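Local structure of succinyl-CoA:3-ketoacid-coenzyme A transferase subunit B (Bacillus subtilis, 3CDK) at residues 8-13 / 192-197; 16-21 / 139-144; 172-175 / 180-183. The protein probably catalyses the transfer of coenzyme A from succinyl-CoA to a 3-oxo acid, yielding a 3-oxoacyl-CoA and succinate. All blocks are in the same frame, centred on the assembly; numbering follows the deposited sequence.

Contact 1 (8-13 / 192-197); sequences RKRMVK and ELQDGV
R10 meets Q194, D195 and G196 through the end of its guanidinium group, with NH2 as the principal contact atom. R10 NH2 sits 3.1 Å from the backbone N of D195. Both atoms are donors, so the closeness is no bond, and the contact rests instead on R10 NH2 and CZ against the CB atoms of Q194 and D195. The CB of Q194 lies at the guanidinium edge, close to its plane, with R10 NH2 to Q194 CB at 3.5 Å. The CB of D195 comes to 3.6 Å from R10 NH2, with the guanidinium and carboxylate planes steeply turned, 72° apart. R10 NH2 and D195 OD1 remain 5.2 Å apart, a spacing at which the opposite charges may attract weakly without forming a salt bridge. The reach of R10 comes from a chain that runs extended from CG to NE. R10 and Q194 run antiparallel alongside each other, with Q194 OE1 4.0 Å from R10 CD.

The contact joins the N-terminal helix 5-16 to the loop that leaves strand 187-193 in the mixed sheet of the CoA-transferase domain, away from the predicted active-site residue E50. A type I turn from Q194 to V197 shapes that loop, with V197 N bonded to Q194 O at 3.3 Å. Q194 is bent at chi2 (-91°), and its NE2 donates to the carbonyl of T176 while its backbone pairs with L178. Further back, E192 makes a salt bridge with R14 of the same helix, and L193 packs on I199 and V202 of helix 199-204.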
loop_
_atom_site.group_PDB
_atom_site.type_symbol
_atom_site.label_atom_id
_atom_site.label_comp_id
_atom_site.label_asym_id
_atom_site.label_seq_id
_atom_site.Cartn_x
_atom_site.Cartn_y
_atom_site.Cartn_z
ATOM N N ARG B 8 39.489 -3.284 -0.579
ATOM C CA ARG B 8 38.217 -3.227 -1.271
ATOM C C ARG B 8 37.954 -4.446 -2.151
ATOM O O ARG B 8 36.838 -4.963 -2.152
ATOM C CB ARG B 8 38.191 -1.970 -2.131
ATOM C CG ARG B 8 36.907 -1.206 -2.094
ATOM C CD ARG B 8 37.181 0.292 -2.190
ATOM N NE ARG B 8 35.943 1.059 -2.055
ATOM C CZ ARG B 8 35.835 2.265 -1.493
ATOM N NH1 ARG B 8 36.906 2.882 -0.987
ATOM N NH2 ARG B 8 34.638 2.853 -1.433
ATOM N N LYS B 9 38.965 -4.901 -2.896
ATOM C CA LYS B 9 38.788 -6.028 -3.814
ATOM C C LYS B 9 38.628 -7.343 -3.050
ATOM O O LYS B 9 37.916 -8.256 -3.494
ATOM C CB LYS B 9 39.901 -6.061 -4.876
ATOM C CG LYS B 9 40.394 -7.449 -5.337
ATOM C CD LYS B 9 41.624 -7.901 -4.527
ATOM C CE LYS B 9 41.741 -9.435 -4.425
ATOM N NZ LYS B 9 42.485 -10.072 -5.571
ATOM N N ARG B 10 39.276 -7.421 -1.887
ATOM C CA ARG B 10 39.136 -8.567 -0.977
ATOM C C ARG B 10 37.728 -8.629 -0.431
ATOM O O ARG B 10 37.050 -9.655 -0.499
ATOM C CB ARG B 10 40.096 -8.434 0.203
ATOM C CG ARG B 10 41.503 -8.911 -0.090
ATOM C CD ARG B 10 42.269 -9.064 1.209
ATOM N NE ARG B 10 43.701 -9.084 0.959
ATOM C CZ ARG B 10 44.592 -9.743 1.695
ATOM N NH1 ARG B 10 45.873 -9.689 1.364
ATOM N NH2 ARG B 10 44.208 -10.451 2.754
ATOM N N MET B 11 37.310 -7.506 0.123
ATOM C CA MET B 11 36.018 -7.397 0.730
ATOM C C MET B 11 34.932 -7.725 -0.279
ATOM O O MET B 11 34.068 -8.546 -0.002
ATOM C CB MET B 11 35.836 -6.000 1.282
ATOM C CG MET B 11 36.650 -5.732 2.510
ATOM S SD MET B 11 36.004 -4.277 3.352
ATOM C CE MET B 11 37.117 -3.046 2.652
ATOM N N VAL B 12 35.004 -7.120 -1.461
ATOM C CA VAL B 12 33.980 -7.300 -2.496
ATOM C C VAL B 12 33.883 -8.758 -2.984
ATOM O O VAL B 12 32.790 -9.338 -3.076
ATOM C CB VAL B 12 34.218 -6.317 -3.673
ATOM C CG1 VAL B 12 33.419 -6.698 -4.906
ATOM C CG2 VAL B 12 33.865 -4.901 -3.240
ATOM N N LYS B 13 35.033 -9.355 -3.253
ATOM C CA LYS B 13 35.054 -10.704 -3.794
ATOM C C LYS B 13 34.446 -11.707 -2.798
ATOM O O LYS B 13 33.752 -12.655 -3.194
ATOM C CB LYS B 13 36.472 -11.105 -4.204
ATOM C CG LYS B 13 36.567 -11.781 -5.588
ATOM C CD LYS B 13 35.498 -12.889 -5.828
ATOM C CE LYS B 13 35.453 -13.359 -7.302
ATOM N NZ LYS B 13 34.102 -13.884 -7.734
ATOM N N GLU B 192 36.142 -16.821 9.550
ATOM C CA GLU B 192 37.142 -17.013 8.496
ATOM C C GLU B 192 38.111 -15.855 8.519
ATOM O O GLU B 192 37.900 -14.837 9.190
ATOM C CB GLU B 192 36.579 -17.034 7.075
ATOM C CG GLU B 192 35.147 -17.501 6.844
ATOM C CD GLU B 192 34.755 -17.380 5.367
ATOM O OE1 GLU B 192 35.668 -17.286 4.497
ATOM O OE2 GLU B 192 33.542 -17.376 5.074
ATOM N N LEU B 193 39.153 -16.001 7.712
ATOM C CA LEU B 193 40.293 -15.110 7.743
ATOM C C LEU B 193 40.714 -14.797 6.314
ATOM O O LEU B 193 40.739 -15.696 5.470
ATOM C CB LEU B 193 41.419 -15.811 8.493
ATOM C CG LEU B 193 42.064 -15.214 9.743
ATOM C CD1 LEU B 193 41.068 -14.528 10.622
ATOM C CD2 LEU B 193 42.760 -16.302 10.526
ATOM N N GLN B 194 41.024 -13.530 6.035
ATOM C CA GLN B 194 41.622 -13.170 4.752
ATOM C C GLN B 194 43.097 -13.552 4.706
ATOM O O GLN B 194 43.680 -13.978 5.696
ATOM C CB GLN B 194 41.430 -11.704 4.455
ATOM C CG GLN B 194 39.939 -11.276 4.521
ATOM C CD GLN B 194 39.235 -11.385 3.194
ATOM O OE1 GLN B 194 39.764 -11.957 2.222
ATOM N NE2 GLN B 194 38.056 -10.813 3.126
ATOM N N ASP B 195 43.696 -13.372 3.542
ATOM C CA ASP B 195 44.961 -13.978 3.221
ATOM C C ASP B 195 46.176 -13.664 4.113
ATOM O O ASP B 195 46.986 -14.559 4.412
ATOM C CB ASP B 195 45.264 -13.725 1.745
ATOM C CG ASP B 195 44.589 -14.742 0.828
ATOM O OD1 ASP B 195 43.634 -15.415 1.284
ATOM O OD2 ASP B 195 45.027 -14.876 -0.343
ATOM N N GLY B 196 46.347 -12.425 4.536
ATOM C CA GLY B 196 47.578 -12.140 5.276
ATOM C C GLY B 196 47.508 -12.524 6.743
ATOM O O GLY B 196 48.524 -12.700 7.392
ATOM N N VAL B 197 46.283 -12.680 7.237
ATOM C CA VAL B 197 45.945 -12.484 8.645
ATOM C C VAL B 197 45.802 -13.744 9.519
ATOM O O VAL B 197 45.370 -14.799 9.053
ATOM C CB VAL B 197 44.644 -11.652 8.750
ATOM C CG1 VAL B 197 44.778 -10.369 7.998
ATOM C CG2 VAL B 197 43.518 -12.401 8.144
#

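Contact 2 (16-21 / 139-144); sequences VQEIKD and AKRIVV
E18 and R141 form a salt bridge in which a single carboxylate oxygen takes two N-H groups. R141 NH2 donates to E18 OE1 at 2.8 Å with an N-H...O angle of 152°, and R141 NE donates to E18 OE1 at 3.2 Å along a more bent path. Because NE and NH2 do the gripping, both on OE1, the approach is side-on, at the guanidinium edge near its plane. NH2 approaches from the syn side of the carboxylate, whereas NE comes nearly straight on to the C-O bond. With the two flat groups only 24° from coplanar, these bonds keep the guanidinium turned edge-on to OE1. The R141 chain is extended from CG to NE and then turns at chi4 (89°), presenting its NE/NH2 edge to E18.

The other oxygen, E18 OE2, makes salt bridges to R14 and R173, which together with the OE1 bonds fix the carboxylate; three arginines gather round this buried group, probably favouring its ionised form. A leucine in place of R141 removes both donors, and E18 OE1 would probably lose its charged mate while R14 and R173 still hold OE2.

Strand 141-145 runs parallel to both its neighbours, 102-105 and 173-175, in the mixed sheet, and E18 reaches across to it from the loop that follows helix 5-16. A type I turn from V16 to I19 places E18, with I19 N bonded to V16 O at 3.0 Å. A methyl of V143, CG2, packs against E18 OE1 at 3.8 Å. E18 and R141 also pack on L102, and V143 on R173.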
loop_
_atom_site.group_PDB
_atom_site.type_symbol
_atom_site.label_atom_id
_atom_site.label_comp_id
_atom_site.label_asym_id
_atom_site.label_seq_id
_atom_site.Cartn_x
_atom_site.Cartn_y
_atom_site.Cartn_z
ATOM N N VAL B 16 30.421 -11.341 -2.825
ATOM C CA VAL B 16 29.768 -11.997 -3.973
ATOM C C VAL B 16 29.245 -13.418 -3.639
ATOM O O VAL B 16 28.146 -13.812 -4.033
ATOM C CB VAL B 16 30.711 -12.088 -5.203
ATOM C CG1 VAL B 16 30.036 -12.828 -6.324
ATOM C CG2 VAL B 16 31.080 -10.737 -5.680
ATOM N N GLN B 17 30.057 -14.167 -2.908
ATOM C CA GLN B 17 29.707 -15.499 -2.435
ATOM C C GLN B 17 28.437 -15.588 -1.591
ATOM O O GLN B 17 27.999 -16.684 -1.266
ATOM C CB GLN B 17 30.865 -16.057 -1.620
ATOM C CG GLN B 17 32.214 -15.936 -2.296
ATOM C CD GLN B 17 33.311 -16.545 -1.463
ATOM O OE1 GLN B 17 33.046 -17.328 -0.540
ATOM N NE2 GLN B 17 34.557 -16.188 -1.770
ATOM N N GLU B 18 27.853 -14.454 -1.225
ATOM C CA GLU B 18 26.634 -14.493 -0.436
ATOM C C GLU B 18 25.386 -14.609 -1.324
ATOM O O GLU B 18 24.309 -15.039 -0.867
ATOM C CB GLU B 18 26.544 -13.297 0.513
ATOM C CG GLU B 18 27.738 -13.115 1.463
ATOM C CD GLU B 18 27.849 -14.180 2.552
ATOM O OE1 GLU B 18 26.891 -14.346 3.333
ATOM O OE2 GLU B 18 28.916 -14.841 2.650
ATOM N N ILE B 19 25.542 -14.282 -2.580
ATOM C CA ILE B 19 24.445 -14.368 -3.511
ATOM C C ILE B 19 24.253 -15.799 -4.026
ATOM O O ILE B 19 25.065 -16.314 -4.770
ATOM C CB ILE B 19 24.728 -13.374 -4.622
ATOM C CG1 ILE B 19 24.584 -11.961 -4.051
ATOM C CG2 ILE B 19 23.770 -13.551 -5.745
ATOM C CD1 ILE B 19 25.649 -11.089 -4.466
ATOM N N LYS B 20 23.193 -16.458 -3.598
ATOM C CA LYS B 20 22.908 -17.769 -4.117
ATOM C C LYS B 20 21.838 -17.612 -5.200
ATOM O O LYS B 20 21.019 -16.694 -5.145
ATOM C CB LYS B 20 22.479 -18.715 -2.982
ATOM C CG LYS B 20 23.084 -18.377 -1.612
ATOM C CD LYS B 20 24.603 -18.568 -1.561
ATOM C CE LYS B 20 25.005 -19.683 -0.607
ATOM N NZ LYS B 20 24.826 -21.085 -1.179
ATOM N N ASP B 21 21.867 -18.489 -6.201
ATOM C CA ASP B 21 20.907 -18.415 -7.306
ATOM C C ASP B 21 19.469 -18.173 -6.794
ATOM O O ASP B 21 19.078 -18.732 -5.776
ATOM C CB ASP B 21 20.969 -19.697 -8.153
ATOM C CG ASP B 21 20.354 -19.512 -9.550
ATOM O OD1 ASP B 21 19.828 -18.418 -9.850
ATOM O OD2 ASP B 21 20.404 -20.457 -10.368
ATOM N N ALA B 139 15.395 -7.285 5.477
ATOM C CA ALA B 139 16.036 -8.340 4.705
ATOM C C ALA B 139 16.214 -9.598 5.574
ATOM O O ALA B 139 16.495 -9.491 6.769
ATOM C CB ALA B 139 17.348 -7.865 4.174
ATOM N N LYS B 140 16.013 -10.781 4.997
ATOM C CA LYS B 140 16.215 -12.006 5.752
ATOM C C LYS B 140 17.667 -12.102 6.248
ATOM O O LYS B 140 17.912 -12.443 7.400
ATOM C CB LYS B 140 15.837 -13.252 4.933
ATOM C CG LYS B 140 14.395 -13.268 4.489
ATOM C CD LYS B 140 14.007 -14.525 3.672
ATOM C CE LYS B 140 13.157 -14.067 2.450
ATOM N NZ LYS B 140 12.013 -14.945 2.209
ATOM N N ARG B 141 18.628 -11.798 5.384
ATOM C CA ARG B 141 20.000 -11.877 5.808
ATOM C C ARG B 141 20.737 -10.533 5.664
ATOM O O ARG B 141 20.621 -9.880 4.635
ATOM C CB ARG B 141 20.697 -13.009 5.069
ATOM C CG ARG B 141 22.152 -13.140 5.435
ATOM C CD ARG B 141 22.718 -14.373 4.810
ATOM N NE ARG B 141 24.162 -14.460 4.916
ATOM C CZ ARG B 141 24.793 -15.026 5.935
ATOM N NH1 ARG B 141 24.092 -15.542 6.944
ATOM N NH2 ARG B 141 26.124 -15.081 5.940
ATOM N N ILE B 142 21.478 -10.133 6.702
ATOM C CA ILE B 142 22.152 -8.830 6.751
ATOM C C ILE B 142 23.654 -9.020 6.730
ATOM O O ILE B 142 24.245 -9.685 7.619
ATOM C CB ILE B 142 21.774 -8.001 8.016
ATOM C CG1 ILE B 142 20.253 -7.813 8.118
ATOM C CG2 ILE B 142 22.506 -6.620 8.002
ATOM C CD1 ILE B 142 19.674 -7.196 6.848
ATOM N N VAL B 143 24.277 -8.451 5.708
ATOM C CA VAL B 143 25.708 -8.589 5.543
ATOM C C VAL B 143 26.285 -7.208 5.342
ATOM O O VAL B 143 25.770 -6.394 4.521
ATOM C CB VAL B 143 26.051 -9.502 4.349
ATOM C CG1 VAL B 143 27.481 -9.299 3.900
ATOM C CG2 VAL B 143 25.823 -10.956 4.724
ATOM N N VAL B 144 27.352 -6.961 6.099
ATOM C CA VAL B 144 28.083 -5.696 6.079
ATOM C C VAL B 144 29.519 -5.916 5.596
ATOM O O VAL B 144 30.210 -6.864 6.053
ATOM C CB VAL B 144 28.089 -5.077 7.474
ATOM C CG1 VAL B 144 29.021 -3.927 7.547
ATOM C CG2 VAL B 144 26.719 -4.597 7.813
#

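Contact 3 (172-175 / 180-183); sequences HRLI and VFDF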
loop_
_atom_site.group_PDB
_atom_site.type_symbol
_atom_site.label_atom_id
_atom_site.label_comp_id
_atom_site.label_asym_id
_atom_site.label_seq_id
_atom_site.Cartn_x
_atom_site.Cartn_y
_atom_site.Cartn_z
ATOM N N HIS B 172 24.020 -10.097 10.484
ATOM C CA HIS B 172 24.210 -11.543 10.552
ATOM C C HIS B 172 25.661 -11.925 10.277
ATOM O O HIS B 172 26.206 -12.830 10.917
ATOM C CB HIS B 172 23.288 -12.293 9.586
ATOM C CG HIS B 172 21.826 -12.086 9.851
ATOM N ND1 HIS B 172 21.044 -11.233 9.098
ATOM C CD2 HIS B 172 21.009 -12.603 10.798
ATOM C CE1 HIS B 172 19.807 -11.241 9.564
ATOM N NE2 HIS B 172 19.759 -12.064 10.595
ATOM N N ARG B 173 26.295 -11.237 9.332
ATOM C CA ARG B 173 27.662 -11.557 8.968
ATOM C C ARG B 173 28.417 -10.276 8.680
ATOM O O ARG B 173 27.898 -9.416 7.976
ATOM C CB ARG B 173 27.678 -12.480 7.739
ATOM C CG ARG B 173 29.043 -12.652 7.126
ATOM C CD ARG B 173 29.167 -13.920 6.311
ATOM N NE ARG B 173 29.143 -15.130 7.136
ATOM C CZ ARG B 173 29.032 -16.363 6.652
ATOM N NH1 ARG B 173 28.924 -16.553 5.352
ATOM N NH2 ARG B 173 29.017 -17.396 7.468
ATOM N N LEU B 174 29.635 -10.144 9.209
ATOM C CA LEU B 174 30.478 -9.004 8.877
ATOM C C LEU B 174 31.672 -9.475 8.072
ATOM O O LEU B 174 32.383 -10.403 8.498
ATOM C CB LEU B 174 30.957 -8.293 10.146
ATOM C CG LEU B 174 32.150 -7.327 10.032
ATOM C CD1 LEU B 174 31.886 -6.124 9.104
ATOM C CD2 LEU B 174 32.572 -6.831 11.412
ATOM N N ILE B 175 31.928 -8.848 6.922
ATOM C CA ILE B 175 33.189 -9.134 6.259
ATOM C C ILE B 175 34.120 -7.907 6.174
ATOM O O ILE B 175 33.737 -6.836 5.709
ATOM C CB ILE B 175 33.051 -9.912 4.897
ATOM C CG1 ILE B 175 33.370 -9.018 3.727
ATOM C CG2 ILE B 175 31.697 -10.657 4.708
ATOM C CD1 ILE B 175 34.197 -9.676 2.762
ATOM N N VAL B 180 36.130 -12.521 8.583
ATOM C CA VAL B 180 34.702 -12.697 8.503
ATOM C C VAL B 180 34.173 -13.043 9.897
ATOM O O VAL B 180 34.778 -13.878 10.611
ATOM C CB VAL B 180 34.324 -13.793 7.517
ATOM C CG1 VAL B 180 32.800 -13.756 7.242
ATOM C CG2 VAL B 180 35.119 -13.641 6.238
ATOM N N PHE B 181 33.066 -12.394 10.268
ATOM C CA PHE B 181 32.425 -12.584 11.570
ATOM C C PHE B 181 30.977 -12.951 11.413
ATOM O O PHE B 181 30.290 -12.361 10.598
ATOM C CB PHE B 181 32.467 -11.301 12.400
ATOM C CG PHE B 181 33.839 -10.936 12.896
ATOM C CD1 PHE B 181 34.365 -11.542 14.040
ATOM C CD2 PHE B 181 34.601 -9.977 12.225
ATOM C CE1 PHE B 181 35.625 -11.196 14.509
ATOM C CE2 PHE B 181 35.858 -9.631 12.677
ATOM C CZ PHE B 181 36.372 -10.235 13.824
ATOM N N ASP B 182 30.510 -13.902 12.218
ATOM C CA ASP B 182 29.092 -14.293 12.277
ATOM C C ASP B 182 28.519 -13.813 13.604
ATOM O O ASP B 182 29.246 -13.721 14.600
ATOM C CB ASP B 182 28.926 -15.816 12.188
ATOM C CG ASP B 182 29.128 -16.382 10.767
ATOM O OD1 ASP B 182 29.399 -15.619 9.810
ATOM O OD2 ASP B 182 28.986 -17.624 10.610
ATOM N N PHE B 183 27.226 -13.497 13.626
ATOM C CA PHE B 183 26.539 -13.190 14.875
ATOM C C PHE B 183 25.402 -14.185 15.103
ATOM O O PHE B 183 24.583 -14.403 14.220
ATOM C CB PHE B 183 26.005 -11.755 14.882
ATOM C CG PHE B 183 27.067 -10.698 14.675
ATOM C CD1 PHE B 183 27.511 -10.363 13.378
ATOM C CD2 PHE B 183 27.602 -10.016 15.752
ATOM C CE1 PHE B 183 28.483 -9.402 13.179
ATOM C CE2 PHE B 183 28.574 -9.028 15.552
ATOM C CZ PHE B 183 29.009 -8.726 14.262
#
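H172 opens the pairing with F183, its carbonyl O accepting from F183 N at 3.0 Å, the donor lying above the carbonyl plane. The F183 ring turns its edge toward this backbone and toward L174 CB. R173 follows as the non-hydrogen-bonded partner of D182, and the pair instead joins through side chains that lie alongside each other. R173 NE meets D182 OD1 at 2.7 Å, while R173 NH2 reaches D182 OD1 at 3.0 Å and D182 OD2 at 3.2 Å. The guanidinium and carboxylate are 15° from coplanar, and each NH2 bond uses a syn lone pair. The R173 chain bends at chi3 (-69°), which brings its guanidinium edge back over the strand to D182.

L174 is the hydrogen-bonded partner of F181: L174 N donates to F181 O at 2.7 Å and F181 N returns a bond to L174 O at 2.8 Å. On the face opposite R173 and D182, L174 CD2 lies 3.8 Å from F181 CD2. I175 pairs with V180 without backbone bonds, and their methyls run alongside each other, I175 CG2 to V180 CG1 at 4.2 Å, on the same face as the salt bridge. Strands 173-175 and 179-184 form an antiparallel beta hairpin, the axes of the short segments at 167°.

Strand 141-145 borders the hairpin on one side, where V144 and I145 touch L174 and I175; strand 187-193 borders the other, and R14 of helix 5-16 packs over I175 and V180.

From the N terminus, helix 5-16 supplies the first half of contact 1, and the loop directly after it opens contact 2. Contact 2 closes at 139-144, where that loop meets strand 141-145. Contact 3 opens later, at 172-175, and closes within a few residues as a hairpin, so contacts 2 and 3 stand in series. Contact 1 closes last, at 192-197, and both others are nested inside its long loop. All three reach one mixed sheet. A probable backbone hydrogen bond, V144 O to I175 N at 2.8 Å, joins contacts 2 and 3 across neighbouring strands, and another, E192 O to V180 N at 3.0 Å, carries the sheet onward to contact 1.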